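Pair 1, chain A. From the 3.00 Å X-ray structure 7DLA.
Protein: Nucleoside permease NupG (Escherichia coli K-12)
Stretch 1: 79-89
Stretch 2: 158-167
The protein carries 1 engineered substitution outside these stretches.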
# COMPACT_ATOMS: atom_id res chain seq x y z
N GLY A 79 -4.19 9.90 -13.97
CA GLY A 79 -2.97 9.44 -13.34
C GLY A 79 -1.75 9.79 -14.16
O GLY A 79 -0.75 10.29 -13.65
N ALA A 80 -1.83 9.56 -15.48
CA ALA A 80 -0.69 9.79 -16.36
C ALA A 80 -0.33 11.27 -16.43
O ALA A 80 0.82 11.66 -16.20
CB ALA A 80 -1.00 9.24 -17.74
N ILE A 81 -1.32 12.11 -16.75
CA ILE A 81 -1.08 13.55 -16.84
C ILE A 81 -0.42 14.06 -15.57
O ILE A 81 0.56 14.82 -15.62
CB ILE A 81 -2.38 14.31 -17.15
CG1 ILE A 81 -2.67 14.35 -18.64
CG2 ILE A 81 -2.31 15.73 -16.61
CD1 ILE A 81 -4.06 14.82 -18.97
N THR A 82 -0.93 13.63 -14.40
CA THR A 82 -0.42 14.15 -13.14
C THR A 82 1.00 13.66 -12.88
O THR A 82 1.84 14.41 -12.39
CB THR A 82 -1.34 13.78 -11.98
OG1 THR A 82 -1.45 12.36 -11.86
CG2 THR A 82 -2.73 14.40 -12.16
N LEU A 83 1.27 12.38 -13.16
CA LEU A 83 2.60 11.83 -12.91
C LEU A 83 3.66 12.60 -13.71
O LEU A 83 4.74 12.94 -13.19
CB LEU A 83 2.55 10.33 -13.25
CG LEU A 83 1.90 9.47 -12.13
CD1 LEU A 83 1.32 8.16 -12.61
CD2 LEU A 83 2.87 9.21 -10.99
N PHE A 84 3.32 12.91 -14.96
CA PHE A 84 4.15 13.78 -15.79
C PHE A 84 4.40 15.11 -15.07
O PHE A 84 5.55 15.47 -14.80
CB PHE A 84 3.45 13.99 -17.14
CG PHE A 84 4.10 15.00 -18.05
CD1 PHE A 84 5.08 14.60 -18.94
CD2 PHE A 84 3.71 16.34 -18.05
CE1 PHE A 84 5.68 15.50 -19.79
CE2 PHE A 84 4.31 17.25 -18.89
CZ PHE A 84 5.30 16.84 -19.76
N MET A 85 3.31 15.82 -14.71
CA MET A 85 3.46 17.11 -14.02
C MET A 85 4.28 16.98 -12.74
O MET A 85 4.97 17.92 -12.33
CB MET A 85 2.11 17.71 -13.67
CG MET A 85 1.30 18.27 -14.79
SD MET A 85 -0.26 18.84 -14.08
CE MET A 85 0.05 20.60 -13.80
N ALA A 86 4.17 15.84 -12.08
CA ALA A 86 4.85 15.64 -10.80
C ALA A 86 6.36 15.59 -11.00
O ALA A 86 7.12 16.07 -10.15
CB ALA A 86 4.31 14.37 -10.11
N ALA A 87 6.80 15.01 -12.12
CA ALA A 87 8.23 15.09 -12.45
C ALA A 87 8.69 16.53 -12.73
O ALA A 87 9.90 16.76 -12.82
CB ALA A 87 8.55 14.18 -13.62
N GLN A 88 7.78 17.49 -12.83
CA GLN A 88 8.12 18.90 -12.97
C GLN A 88 7.81 19.73 -11.72
O GLN A 88 7.84 20.96 -11.76
CB GLN A 88 7.41 19.49 -14.19
CG GLN A 88 7.69 18.76 -15.48
CD GLN A 88 7.77 19.73 -16.64
OE1 GLN A 88 6.75 20.28 -17.08
NE2 GLN A 88 9.01 20.05 -17.06
N VAL A 89 7.54 19.07 -10.61
CA VAL A 89 7.16 19.75 -9.38
C VAL A 89 8.40 19.90 -8.52
O VAL A 89 9.18 18.95 -8.38
CB VAL A 89 6.06 18.97 -8.65
CG1 VAL A 89 6.13 19.24 -7.16
CG2 VAL A 89 4.69 19.32 -9.23
N SER A 158 15.96 9.81 -8.85
CA SER A 158 15.72 10.60 -10.05
C SER A 158 14.24 10.73 -10.38
O SER A 158 13.51 9.74 -10.35
CB SER A 158 16.42 9.98 -11.25
OG SER A 158 15.91 10.56 -12.42
N HIS A 159 13.84 11.95 -10.78
CA HIS A 159 12.48 12.28 -11.24
C HIS A 159 12.07 11.44 -12.44
O HIS A 159 10.93 11.53 -12.91
CB HIS A 159 12.36 13.75 -11.64
CG HIS A 159 12.98 14.06 -12.97
ND1 HIS A 159 14.26 13.66 -13.31
CD2 HIS A 159 12.47 14.67 -14.07
CE1 HIS A 159 14.52 14.05 -14.54
NE2 HIS A 159 13.45 14.66 -15.03
N MET A 160 13.02 10.69 -12.98
CA MET A 160 12.72 9.83 -14.11
C MET A 160 11.66 8.80 -13.77
O MET A 160 10.78 8.50 -14.58
CB MET A 160 14.01 9.18 -14.60
CG MET A 160 14.68 9.98 -15.70
SD MET A 160 13.52 9.99 -17.06
CE MET A 160 13.37 8.23 -17.30
N GLN A 161 11.74 8.24 -12.56
CA GLN A 161 10.77 7.24 -12.13
C GLN A 161 9.36 7.69 -12.46
O GLN A 161 8.53 6.90 -12.93
CB GLN A 161 10.93 6.99 -10.63
CG GLN A 161 10.61 8.22 -9.79
CD GLN A 161 10.77 7.97 -8.32
OE1 GLN A 161 11.44 7.03 -7.94
NE2 GLN A 161 10.19 8.82 -7.47
N LEU A 162 9.09 8.99 -12.30
CA LEU A 162 7.75 9.54 -12.51
C LEU A 162 7.39 9.57 -14.00
O LEU A 162 6.25 9.28 -14.39
CB LEU A 162 7.70 10.94 -11.92
CG LEU A 162 7.47 11.10 -10.41
CD1 LEU A 162 7.37 12.56 -10.12
CD2 LEU A 162 6.23 10.38 -9.89
N TYR A 163 8.35 9.94 -14.85
CA TYR A 163 8.10 9.90 -16.28
C TYR A 163 7.74 8.49 -16.71
O TYR A 163 6.79 8.28 -17.47
CB TYR A 163 9.31 10.42 -17.06
CG TYR A 163 9.23 11.91 -17.23
CD1 TYR A 163 7.99 12.51 -17.35
CD2 TYR A 163 10.35 12.71 -17.19
CE1 TYR A 163 7.87 13.86 -17.46
CE2 TYR A 163 10.24 14.09 -17.30
CZ TYR A 163 8.98 14.65 -17.44
OH TYR A 163 8.78 16.01 -17.55
N ILE A 164 8.46 7.51 -16.17
CA ILE A 164 8.23 6.11 -16.51
C ILE A 164 6.85 5.66 -16.03
O ILE A 164 6.13 4.94 -16.73
CB ILE A 164 9.35 5.25 -15.91
CG1 ILE A 164 10.70 5.77 -16.40
CG2 ILE A 164 9.17 3.79 -16.25
CD1 ILE A 164 11.86 4.97 -15.89
N GLY A 165 6.46 6.04 -14.81
CA GLY A 165 5.14 5.68 -14.34
C GLY A 165 4.03 6.25 -15.21
O GLY A 165 3.07 5.55 -15.54
N ALA A 166 4.14 7.52 -15.58
CA ALA A 166 3.16 8.09 -16.51
C ALA A 166 3.17 7.36 -17.86
O ALA A 166 2.12 7.17 -18.49
CB ALA A 166 3.44 9.58 -16.72
N ALA A 167 4.36 6.97 -18.32
CA ALA A 167 4.46 6.26 -19.59
C ALA A 167 3.72 4.94 -19.52
O ALA A 167 2.99 4.58 -20.46
CB ALA A 167 5.92 6.05 -19.94

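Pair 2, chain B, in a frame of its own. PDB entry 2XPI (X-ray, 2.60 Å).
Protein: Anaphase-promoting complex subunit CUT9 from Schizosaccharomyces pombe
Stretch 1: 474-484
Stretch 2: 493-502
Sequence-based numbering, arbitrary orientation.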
# COMPACT_ATOMS: atom_id res chain seq x y z
N ASP B 474 4.27 30.67 34.64
CA ASP B 474 3.65 31.07 33.40
C ASP B 474 2.80 32.32 33.68
O ASP B 474 1.88 32.29 34.50
CB ASP B 474 2.80 29.91 32.89
CG ASP B 474 1.90 30.29 31.71
OD1 ASP B 474 1.83 31.48 31.30
OD2 ASP B 474 1.23 29.37 31.20
N PRO B 475 3.11 33.43 32.99
CA PRO B 475 2.50 34.75 33.24
C PRO B 475 0.98 34.71 33.16
O PRO B 475 0.32 35.47 33.86
CB PRO B 475 3.02 35.61 32.07
CG PRO B 475 4.14 34.86 31.47
CD PRO B 475 3.93 33.41 31.77
N LEU B 476 0.45 33.84 32.30
CA LEU B 476 -0.98 33.75 32.01
C LEU B 476 -1.73 33.19 33.21
O LEU B 476 -2.89 33.54 33.46
CB LEU B 476 -1.19 32.81 30.83
CG LEU B 476 -2.41 32.98 29.93
CD1 LEU B 476 -2.82 31.63 29.30
CD2 LEU B 476 -3.58 33.64 30.66
N LEU B 477 -1.07 32.32 33.94
CA LEU B 477 -1.64 31.65 35.09
C LEU B 477 -1.69 32.60 36.26
O LEU B 477 -2.65 32.60 37.02
CB LEU B 477 -0.77 30.46 35.46
CG LEU B 477 -1.05 29.75 36.77
CD1 LEU B 477 -2.40 29.07 36.74
CD2 LEU B 477 0.04 28.75 37.02
N LEU B 478 -0.64 33.41 36.42
CA LEU B 478 -0.60 34.40 37.49
C LEU B 478 -1.63 35.48 37.24
O LEU B 478 -2.27 35.97 38.16
CB LEU B 478 0.80 35.00 37.64
CG LEU B 478 1.88 34.01 38.07
CD1 LEU B 478 3.25 34.65 38.01
CD2 LEU B 478 1.60 33.45 39.46
N ASN B 479 -1.81 35.85 35.99
CA ASN B 479 -2.90 36.74 35.66
C ASN B 479 -4.24 36.15 36.07
O ASN B 479 -5.04 36.81 36.71
CB ASN B 479 -2.91 37.11 34.17
CG ASN B 479 -4.07 38.03 33.83
OD1 ASN B 479 -5.18 37.58 33.55
ND2 ASN B 479 -3.84 39.33 33.90
N GLU B 480 -4.49 34.89 35.72
CA GLU B 480 -5.77 34.27 36.05
C GLU B 480 -5.99 34.11 37.56
O GLU B 480 -7.10 34.29 38.05
CB GLU B 480 -5.92 32.93 35.32
CG GLU B 480 -5.74 33.03 33.82
CD GLU B 480 -6.68 34.04 33.16
OE1 GLU B 480 -7.88 34.03 33.49
OE2 GLU B 480 -6.21 34.85 32.31
N LEU B 481 -4.95 33.75 38.30
CA LEU B 481 -5.07 33.70 39.74
C LEU B 481 -5.38 35.08 40.31
O LEU B 481 -6.03 35.21 41.35
CB LEU B 481 -3.77 33.18 40.35
CG LEU B 481 -3.58 31.67 40.32
CD1 LEU B 481 -2.11 31.33 40.53
CD2 LEU B 481 -4.48 31.03 41.37
N GLY B 482 -4.92 36.12 39.61
CA GLY B 482 -5.10 37.49 40.04
C GLY B 482 -6.51 37.99 39.80
O GLY B 482 -7.05 38.73 40.60
N VAL B 483 -7.09 37.58 38.68
CA VAL B 483 -8.48 37.92 38.38
C VAL B 483 -9.44 37.25 39.36
O VAL B 483 -10.57 37.69 39.56
CB VAL B 483 -8.84 37.52 36.94
CG1 VAL B 483 -10.34 37.65 36.71
CG2 VAL B 483 -8.08 38.38 35.96
N VAL B 484 -8.96 36.19 40.00
CA VAL B 484 -9.77 35.43 40.94
C VAL B 484 -9.68 36.10 42.30
O VAL B 484 -10.69 36.28 42.96
CB VAL B 484 -9.32 33.93 40.97
CG1 VAL B 484 -9.49 33.31 42.34
CG2 VAL B 484 -10.08 33.15 39.92
N THR B 493 -3.60 40.54 47.27
CA THR B 493 -3.16 39.34 46.55
C THR B 493 -3.25 39.52 45.02
O THR B 493 -2.29 39.24 44.30
CB THR B 493 -3.94 38.10 47.02
OG1 THR B 493 -3.74 37.91 48.43
CG2 THR B 493 -3.49 36.84 46.26
N ALA B 494 -4.39 40.01 44.53
CA ALA B 494 -4.49 40.36 43.12
C ALA B 494 -3.30 41.20 42.63
O ALA B 494 -2.73 40.89 41.61
CB ALA B 494 -5.80 41.07 42.82
N ILE B 495 -2.93 42.25 43.36
CA ILE B 495 -1.82 43.10 42.94
C ILE B 495 -0.52 42.31 42.87
O ILE B 495 0.27 42.46 41.93
CB ILE B 495 -1.63 44.31 43.88
CG1 ILE B 495 -2.61 45.42 43.50
CG2 ILE B 495 -0.20 44.81 43.85
CD1 ILE B 495 -3.02 46.28 44.67
N ASN B 496 -0.30 41.46 43.87
CA ASN B 496 0.92 40.65 43.91
C ASN B 496 0.99 39.71 42.71
O ASN B 496 2.04 39.56 42.08
CB ASN B 496 1.00 39.86 45.22
CG ASN B 496 1.01 40.75 46.45
OD1 ASN B 496 0.58 40.34 47.52
ND2 ASN B 496 1.50 41.99 46.30
N HIS B 497 -0.13 39.09 42.38
CA HIS B 497 -0.19 38.19 41.25
C HIS B 497 0.04 38.92 39.94
O HIS B 497 0.88 38.50 39.14
CB HIS B 497 -1.49 37.41 41.25
CG HIS B 497 -1.48 36.24 42.19
ND1 HIS B 497 -2.60 35.81 42.87
CD2 HIS B 497 -0.47 35.41 42.55
CE1 HIS B 497 -2.28 34.77 43.61
NE2 HIS B 497 -1.00 34.50 43.43
N PHE B 498 -0.70 40.00 39.70
CA PHE B 498 -0.46 40.82 38.51
C PHE B 498 0.98 41.32 38.39
O PHE B 498 1.55 41.29 37.30
CB PHE B 498 -1.40 42.00 38.47
CG PHE B 498 -2.83 41.61 38.42
CD1 PHE B 498 -3.23 40.54 37.64
CD2 PHE B 498 -3.78 42.28 39.17
CE1 PHE B 498 -4.54 40.17 37.59
CE2 PHE B 498 -5.08 41.91 39.12
CZ PHE B 498 -5.47 40.86 38.33
N GLN B 499 1.56 41.78 39.49
CA GLN B 499 2.93 42.28 39.45
C GLN B 499 3.92 41.18 39.07
O GLN B 499 4.95 41.44 38.46
CB GLN B 499 3.33 42.93 40.78
CG GLN B 499 2.91 44.38 40.90
CD GLN B 499 3.03 44.92 42.33
OE1 GLN B 499 2.87 46.13 42.56
NE2 GLN B 499 3.29 44.03 43.29
N ASN B 500 3.59 39.94 39.43
CA ASN B 500 4.47 38.83 39.11
C ASN B 500 4.31 38.29 37.71
O ASN B 500 5.27 37.79 37.13
CB ASN B 500 4.34 37.72 40.15
CG ASN B 500 5.53 37.67 41.06
OD1 ASN B 500 5.57 38.32 42.10
ND2 ASN B 500 6.55 36.93 40.65
N ALA B 501 3.10 38.38 37.16
CA ALA B 501 2.90 38.08 35.75
C ALA B 501 3.82 39.01 34.96
O ALA B 501 4.63 38.56 34.17
CB ALA B 501 1.46 38.31 35.35
N LEU B 502 3.68 40.32 35.20
CA LEU B 502 4.50 41.35 34.55
C LEU B 502 6.00 41.09 34.67
O LEU B 502 6.73 41.22 33.69
CB LEU B 502 4.17 42.72 35.11
CG LEU B 502 2.98 43.46 34.48
CD1 LEU B 502 2.35 42.66 33.32
CD2 LEU B 502 1.94 43.86 35.54

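Two closely packed antiparallel helices in NupG (pair 1) and CUT9 (pair 2). In each pair the axes cross at -165° and approach to 7.9 Å in pair 1 and 7.8 Å in pair 2; the backbones of 14 central residues superpose with an RMSD of 0.3 Å. No hydrogen bond joins the stretches in either pair; they meet by van der Waals packing of side chains and backbone, burying 506 Å² in pair 1 and 473 Å² in pair 2, both sides summed.

At one end, A80(A) matches P475(B) and A166(A) matches A501(B). The CA atoms of A80(A) and A166(A) lie 4.2 Å apart, as do those of P475(B) and A501(B). The alanine methyl rests on a backbone carbonyl in both: A80(A) O to A166(A) CB and P475(B) O to A501(B) CB are each 3.4 Å.

One turn on, L83(A) and L478(B) are nearly identical, both m,t, with side-chain centres 0.1 Å apart. L83(A) CD2 meets L162(A) CD2 at 3.7 Å; at the matching place L478(B) CD2 lies 4.2 Å from H497(B) CD2, and the closest contact is H497(B) CB to L478(B) O, 3.5 Å. Beside this leucine, G165(A) offers only backbone, its C 4.2 Å from L83(A) CD1; N500(B) adds a side chain there, with CB 3.9 Å from L478(B) CD1.

L162(A) and H497(B) both point toward the partner helix. L162(A) CD1 reaches A86(A) CB at 3.6 Å and A87(A) N at 3.2 Å. The imidazole of H497(B) instead presents a face to L481(B), the match of A86(A), with L481(B) CB 4.0 Å from the ring centroid.

The aromatic position, Y163(A) and F498(B), shows the clearest exchange. A87(A) CB sits over the tyrosine face, 3.9 Å from the ring centroid. Its match, G482(B), has no side chain, and F498(B) CZ comes to 3.4 Å from G482(B) C; an ideal CB on that glycine would lie 2.5 Å from F498(B) CE1, a clash. The CA atoms of G482(B) and A494(B) are 4.3 Å apart, against 5.2 Å for those of the matched A87(A) and H159(A); the backbones have begun to diverge here, with H159(A) and A494(B) CA atoms 1.4 Å apart after superposition. Here G482(B) O touches A494(B) CB at 3.5 Å, while A87(A) O lies at the edge of the imidazole, 3.5 Å from H159(A) CD2.

The flanking position pairs F84(A) with N479(B). F84(A) CD1 approaches Y163(A) CE1 to 3.2 Å in an oblique aromatic pair; in pair 2 the backbone N479(B) O meets the ring edge at F498(B) CE1, 3.5 Å away.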